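PDB 2QFZ: TBC1 domain family member 22A from Homo sapiens, which may act as a GTPase-activating protein for Rab family GTPases through its TBC domain, the part present in this crystal structure. Local coordinates for residues A[232-237]-A[295-300]; A[290-295]-A[312-317]. One frame throughout, in Å; residues are numbered along the deposited sequence.

Contact 1. Residues A[232-237]-A[295-300]; sequences HRHLDQ and EILEEK
The last turns of helix 229-237 lie beside the C-terminal end of helix 293-298, where the chain leaves the helix through Glu299 and Lys300. The backbones come nearest at His234 and Leu297, whose CA atoms are 6.5 Å apart. His234 carries the contact: CG is anti to the backbone N (chi1 -178°), which sends the imidazole into the C-terminal end of the neighbouring helix. There its NE2 donates a bent, weak hydrogen bond to Glu299 O at 2.7 Å (129° at the hydrogen). Within the TBC domain, a histidine of one helix thus reaches a carbonyl just beyond the end of another. Ile296 O is also close, 2.6 Å from His234 NE2, but the angle is too poor for a bond. One face of the ring is turned to Leu297, whose CA stands over its centre in a CH-pi contact, 3.8 Å from the centroid. Leu297 CD2 touches His234 CB at 3.7 Å, while Ile296 CG2 meets CD2 of the ring at 3.6 Å. An alanine in place of His234 would probably weaken the hold on the C-terminal end of helix 293-298, since the donor to Glu299 O and the flat surface under Leu297 CA would both be lost. Just past its helix, His238 ND1 is hydrogen-bonded to His234 O. Leu235 and Ile296 both rest on Leu309, so helix 302-309 covers the joint between helices 229-237 and 293-298.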
loop_
_atom_site.group_PDB
_atom_site.type_symbol
_atom_site.label_atom_id
_atom_site.label_comp_id
_atom_site.label_asym_id
_atom_site.label_seq_id
_atom_site.Cartn_x
_atom_site.Cartn_y
_atom_site.Cartn_z
ATOM N N HIS A 232 -10.962 10.689 21.384
ATOM C CA HIS A 232 -11.623 11.762 20.608
ATOM C C HIS A 232 -11.679 13.167 21.259
ATOM O O HIS A 232 -11.380 14.171 20.598
ATOM C CB HIS A 232 -13.038 11.321 20.228
ATOM C CG HIS A 232 -13.771 12.328 19.407
ATOM N ND1 HIS A 232 -13.368 12.683 18.141
ATOM C CD2 HIS A 232 -14.880 13.054 19.670
ATOM C CE1 HIS A 232 -14.204 13.588 17.657
ATOM N NE2 HIS A 232 -15.135 13.827 18.563
ATOM N N ARG A 233 -12.035 13.213 22.553
ATOM C CA ARG A 233 -12.150 14.437 23.323
ATOM C C ARG A 233 -10.825 15.001 23.776
ATOM O O ARG A 233 -10.659 16.218 23.831
ATOM C CB ARG A 233 -13.054 14.232 24.547
ATOM C CG ARG A 233 -14.437 13.793 24.194
ATOM C CD ARG A 233 -15.385 13.862 25.363
ATOM N NE ARG A 233 -16.731 13.549 24.912
ATOM C CZ ARG A 233 -17.827 13.575 25.674
ATOM N NH1 ARG A 233 -17.755 13.903 26.963
ATOM N NH2 ARG A 233 -19.012 13.264 25.128
ATOM N N HIS A 234 -9.879 14.133 24.103
ATOM C CA HIS A 234 -8.545 14.577 24.395
ATOM C C HIS A 234 -7.922 15.296 23.159
ATOM O O HIS A 234 -7.257 16.348 23.292
ATOM C CB HIS A 234 -7.717 13.367 24.863
ATOM C CG HIS A 234 -6.312 13.686 25.252
ATOM N ND1 HIS A 234 -5.958 14.100 26.523
ATOM C CD2 HIS A 234 -5.162 13.624 24.542
ATOM C CE1 HIS A 234 -4.652 14.284 26.572
ATOM N NE2 HIS A 234 -4.147 14.013 25.380
ATOM N N LEU A 235 -8.142 14.765 21.956
ATOM C CA LEU A 235 -7.589 15.439 20.741
ATOM C C LEU A 235 -8.220 16.828 20.636
ATOM O O LEU A 235 -7.527 17.801 20.397
ATOM C CB LEU A 235 -7.817 14.622 19.466
ATOM C CG LEU A 235 -7.050 13.304 19.413
ATOM C CD1 LEU A 235 -7.461 12.499 18.217
ATOM C CD2 LEU A 235 -5.566 13.494 19.420
ATOM N N ASP A 236 -9.531 16.904 20.833
ATOM C CA ASP A 236 -10.286 18.182 20.806
ATOM C C ASP A 236 -9.829 19.126 21.893
ATOM O O ASP A 236 -9.567 20.303 21.646
ATOM C CB ASP A 236 -11.790 17.893 20.988
ATOM C CG ASP A 236 -12.688 19.159 20.854
ATOM O OD1 ASP A 236 -12.595 19.875 19.847
ATOM O OD2 ASP A 236 -13.536 19.410 21.759
ATOM N N GLN A 237 -9.734 18.600 23.111
ATOM C CA GLN A 237 -9.234 19.368 24.269
ATOM C C GLN A 237 -7.872 20.017 23.956
ATOM O O GLN A 237 -7.610 21.138 24.323
ATOM C CB GLN A 237 -9.169 18.425 25.496
ATOM C CG GLN A 237 -8.901 19.092 26.854
ATOM C CD GLN A 237 -9.956 20.153 27.218
ATOM O OE1 GLN A 237 -11.154 19.987 26.954
ATOM N NE2 GLN A 237 -9.504 21.244 27.813
ATOM N N GLU A 295 -0.369 6.589 25.778
ATOM C CA GLU A 295 0.539 7.686 25.487
ATOM C C GLU A 295 -0.150 8.992 24.976
ATOM O O GLU A 295 0.342 10.070 25.255
ATOM C CB GLU A 295 1.594 7.234 24.483
ATOM C CG GLU A 295 2.531 6.134 24.996
ATOM C CD GLU A 295 2.129 4.709 24.607
ATOM O OE1 GLU A 295 0.919 4.376 24.584
ATOM O OE2 GLU A 295 3.060 3.908 24.331
ATOM N N ILE A 296 -1.256 8.879 24.227
ATOM C CA ILE A 296 -2.065 10.026 23.780
ATOM C C ILE A 296 -2.692 10.774 24.961
ATOM O O ILE A 296 -2.544 11.968 25.096
ATOM C CB ILE A 296 -3.229 9.591 22.800
ATOM C CG1 ILE A 296 -2.692 9.205 21.429
ATOM C CG2 ILE A 296 -4.295 10.709 22.623
ATOM C CD1 ILE A 296 -3.739 8.483 20.529
ATOM N N LEU A 297 -3.415 10.048 25.788
ATOM C CA LEU A 297 -4.092 10.588 26.951
ATOM C C LEU A 297 -3.170 11.153 28.074
ATOM O O LEU A 297 -3.614 11.987 28.869
ATOM C CB LEU A 297 -5.005 9.516 27.518
ATOM C CG LEU A 297 -6.194 9.130 26.607
ATOM C CD1 LEU A 297 -6.811 7.759 27.034
ATOM C CD2 LEU A 297 -7.236 10.203 26.622
ATOM N N GLU A 298 -1.907 10.717 28.105
ATOM C CA GLU A 298 -0.903 11.235 29.021
ATOM C C GLU A 298 -0.232 12.490 28.474
ATOM O O GLU A 298 0.364 13.268 29.240
ATOM C CB GLU A 298 0.191 10.190 29.245
ATOM N N GLU A 299 -0.305 12.680 27.150
ATOM C CA GLU A 299 0.287 13.838 26.503
ATOM C C GLU A 299 -0.656 15.039 26.551
ATOM O O GLU A 299 -1.764 14.978 26.033
ATOM C CB GLU A 299 0.653 13.497 25.050
ATOM C CG GLU A 299 1.396 14.572 24.351
ATOM C CD GLU A 299 2.652 14.953 25.073
ATOM O OE1 GLU A 299 3.654 14.209 24.945
ATOM O OE2 GLU A 299 2.644 15.996 25.771
ATOM N N LYS A 300 -0.195 16.128 27.159
ATOM C CA LYS A 300 -0.996 17.343 27.341
ATOM C C LYS A 300 -0.427 18.599 26.695
ATOM O O LYS A 300 -1.060 19.636 26.748
ATOM C CB LYS A 300 -1.203 17.595 28.841
ATOM C CG LYS A 300 -1.984 16.495 29.477
ATOM C CD LYS A 300 -1.923 16.516 30.982
ATOM C CE LYS A 300 -2.973 15.547 31.540
ATOM N NZ LYS A 300 -3.131 14.349 30.653
#

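Contact 2. Residues A[290-295]-A[312-317]; sequences VRWRKE and LPTAHW
In the all-helical TBC domain, this contact joins the break between helices 276-291 and 293-298 to the loop that leads from helix 302-309 into helix 319-335. Trp292 sits in the break as the N-cap residue of helix 293-298, and the loop combines an inverse gamma turn centred on Pro313 with a type I beta turn from Thr314 to Trp317. No hydrogen bond crosses the contact; it is built on the indole of Trp292, which reaches into the loop with CG anti to the carbonyl carbon. Leu312 lies obliquely over one face of that indole: its CB is 4.2 Å from the centroid of the six-membered ring, a CH-pi contact, and its CD1 is 3.6 Å from Trp292 CZ3. Pro313 CD lies above the same face, nearer the pyrrole side, at 3.9 Å from Trp292 NE1. The opposite face takes CG of Arg291, whose chain, bent at chi2, brings NE to within 3.8 Å of Trp317 CZ2, guanidinium and ring planes 18° apart. At the far end of the indole, Thr314 CG2 touches Trp292 CH2 at 3.6 Å and also lies over the face of Trp317, while Thr314 OG1 is hydrogen-bonded to Glu257 O. Phe288 adds an edge-to-face ring contact with Trp292. Trp317 NE1 is buried here without a hydrogen-bond partner in the model. The planes of Trp292 and Trp317 are tilted by only 15°, but the six-membered rings are slid apart, with centroids 5.3 Å from each other. They meet tip to tip, closest at 3.3 Å between Trp292 CH2 and Trp317 CZ2.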
loop_
_atom_site.group_PDB
_atom_site.type_symbol
_atom_site.label_atom_id
_atom_site.label_comp_id
_atom_site.label_asym_id
_atom_site.label_seq_id
_atom_site.Cartn_x
_atom_site.Cartn_y
_atom_site.Cartn_z
ATOM N N VAL A 290 -5.912 4.069 18.448
ATOM C CA VAL A 290 -6.276 3.686 19.790
ATOM C C VAL A 290 -5.310 2.676 20.398
ATOM O O VAL A 290 -5.339 2.503 21.599
ATOM C CB VAL A 290 -7.792 3.277 19.954
ATOM C CG1 VAL A 290 -8.704 4.437 19.531
ATOM C CG2 VAL A 290 -8.170 2.000 19.232
ATOM N N ARG A 291 -4.422 2.085 19.579
ATOM C CA ARG A 291 -3.260 1.321 20.046
ATOM C C ARG A 291 -2.386 2.154 21.005
ATOM O O ARG A 291 -1.866 1.620 21.987
ATOM C CB ARG A 291 -2.449 0.778 18.845
ATOM C CG ARG A 291 -0.987 0.346 19.098
ATOM C CD ARG A 291 -0.839 -1.009 19.825
ATOM N NE ARG A 291 0.583 -1.292 20.090
ATOM C CZ ARG A 291 1.289 -0.808 21.124
ATOM N NH1 ARG A 291 0.730 -0.011 22.027
ATOM N NH2 ARG A 291 2.568 -1.129 21.266
ATOM N N TRP A 292 -2.255 3.463 20.767
ATOM C CA TRP A 292 -1.461 4.311 21.707
ATOM C C TRP A 292 -2.319 5.215 22.540
ATOM O O TRP A 292 -1.912 6.324 22.894
ATOM C CB TRP A 292 -0.435 5.124 20.963
ATOM C CG TRP A 292 0.720 4.293 20.522
ATOM C CD1 TRP A 292 1.802 3.885 21.283
ATOM C CD2 TRP A 292 0.914 3.756 19.238
ATOM N NE1 TRP A 292 2.650 3.135 20.531
ATOM C CE2 TRP A 292 2.126 3.033 19.266
ATOM C CE3 TRP A 292 0.176 3.797 18.064
ATOM C CZ2 TRP A 292 2.615 2.384 18.157
ATOM C CZ3 TRP A 292 0.658 3.166 16.980
ATOM C CH2 TRP A 292 1.866 2.447 17.025
ATOM N N ARG A 293 -3.510 4.756 22.879
ATOM C CA ARG A 293 -4.402 5.575 23.617
ATOM C C ARG A 293 -3.748 6.057 24.934
ATOM O O ARG A 293 -3.974 7.197 25.339
ATOM C CB ARG A 293 -5.739 4.878 23.853
ATOM C CG ARG A 293 -5.698 3.600 24.662
ATOM C CD ARG A 293 -7.126 3.042 24.875
ATOM N NE ARG A 293 -8.117 4.079 25.179
ATOM C CZ ARG A 293 -8.397 4.569 26.395
ATOM N NH1 ARG A 293 -7.776 4.145 27.500
ATOM N NH2 ARG A 293 -9.329 5.511 26.507
ATOM N N LYS A 294 -2.923 5.207 25.560
ATOM C CA LYS A 294 -2.261 5.508 26.847
ATOM C C LYS A 294 -1.294 6.677 26.728
ATOM O O LYS A 294 -1.381 7.641 27.481
ATOM C CB LYS A 294 -1.502 4.254 27.349
ATOM C CG LYS A 294 -0.531 4.474 28.557
ATOM N N GLU A 295 -0.369 6.589 25.778
ATOM C CA GLU A 295 0.539 7.686 25.487
ATOM C C GLU A 295 -0.150 8.992 24.976
ATOM O O GLU A 295 0.342 10.070 25.255
ATOM C CB GLU A 295 1.594 7.234 24.483
ATOM C CG GLU A 295 2.531 6.134 24.996
ATOM C CD GLU A 295 2.129 4.709 24.607
ATOM O OE1 GLU A 295 0.919 4.376 24.584
ATOM O OE2 GLU A 295 3.060 3.908 24.331
ATOM N N LEU A 312 4.743 7.908 15.262
ATOM C CA LEU A 312 4.429 6.852 16.209
ATOM C C LEU A 312 5.604 5.855 16.284
ATOM O O LEU A 312 6.262 5.610 15.267
ATOM C CB LEU A 312 3.101 6.177 15.865
ATOM C CG LEU A 312 1.859 7.066 16.165
ATOM C CD1 LEU A 312 0.621 6.450 15.576
ATOM C CD2 LEU A 312 1.641 7.318 17.649
ATOM N N PRO A 313 5.909 5.335 17.490
ATOM C CA PRO A 313 7.111 4.498 17.647
ATOM C C PRO A 313 6.916 3.052 17.122
ATOM O O PRO A 313 6.499 2.161 17.850
ATOM C CB PRO A 313 7.365 4.531 19.179
ATOM C CG PRO A 313 6.284 5.399 19.762
ATOM C CD PRO A 313 5.192 5.468 18.769
ATOM N N THR A 314 7.188 2.860 15.843
ATOM C CA THR A 314 6.922 1.590 15.171
ATOM C C THR A 314 8.170 1.013 14.475
ATOM O O THR A 314 8.083 0.006 13.782
ATOM C CB THR A 314 5.854 1.781 14.074
ATOM O OG1 THR A 314 6.324 2.755 13.129
ATOM C CG2 THR A 314 4.549 2.194 14.667
ATOM N N ALA A 315 9.333 1.622 14.671
ATOM C CA ALA A 315 10.561 1.136 14.005
ATOM C C ALA A 315 10.894 -0.327 14.393
ATOM O O ALA A 315 11.542 -1.052 13.653
ATOM C CB ALA A 315 11.704 2.058 14.317
ATOM N N HIS A 316 10.412 -0.768 15.543
ATOM C CA HIS A 316 10.700 -2.109 16.024
ATOM C C HIS A 316 9.572 -3.093 15.710
ATOM O O HIS A 316 9.621 -4.248 16.127
ATOM C CB HIS A 316 10.953 -2.074 17.529
ATOM C CG HIS A 316 9.767 -1.635 18.328
ATOM N ND1 HIS A 316 9.473 -0.311 18.550
ATOM C CD2 HIS A 316 8.788 -2.344 18.936
ATOM C CE1 HIS A 316 8.370 -0.221 19.274
ATOM N NE2 HIS A 316 7.937 -1.439 19.526
ATOM N N TRP A 317 8.549 -2.644 14.993
ATOM C CA TRP A 317 7.366 -3.466 14.785
ATOM C C TRP A 317 7.640 -4.693 13.900
ATOM O O TRP A 317 8.429 -4.628 12.992
ATOM C CB TRP A 317 6.204 -2.627 14.223
ATOM C CG TRP A 317 5.332 -2.077 15.283
ATOM C CD1 TRP A 317 5.685 -1.780 16.579
ATOM C CD2 TRP A 317 3.949 -1.745 15.158
ATOM N NE1 TRP A 317 4.611 -1.301 17.251
ATOM C CE2 TRP A 317 3.527 -1.263 16.410
ATOM C CE3 TRP A 317 3.037 -1.768 14.097
ATOM C CZ2 TRP A 317 2.224 -0.838 16.640
ATOM C CZ3 TRP A 317 1.724 -1.362 14.342
ATOM C CH2 TRP A 317 1.337 -0.897 15.582
#

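Contacts 1 and 2 use opposite ends of the short helix 293-298: contact 2 takes the break before it, at Trp292, and contact 1 the exit from it, at Ile296 to Lys300. Glu295 belongs to the segments of both, and their centres lie about 14 Å apart. Contact 1 is the more peripheral, its centre about 29 Å from that of the chain against about 20 Å for contact 2. Helix 302-309 borders both, its Leu309 on the side of contact 1 and its Phe308 against Pro313 of contact 2 and the shared Glu295. Arg293 ties helix 293-298 to the start of helix 229-237, through a salt bridge to Asp228, just before it, and a hydrogen bond to Gln230.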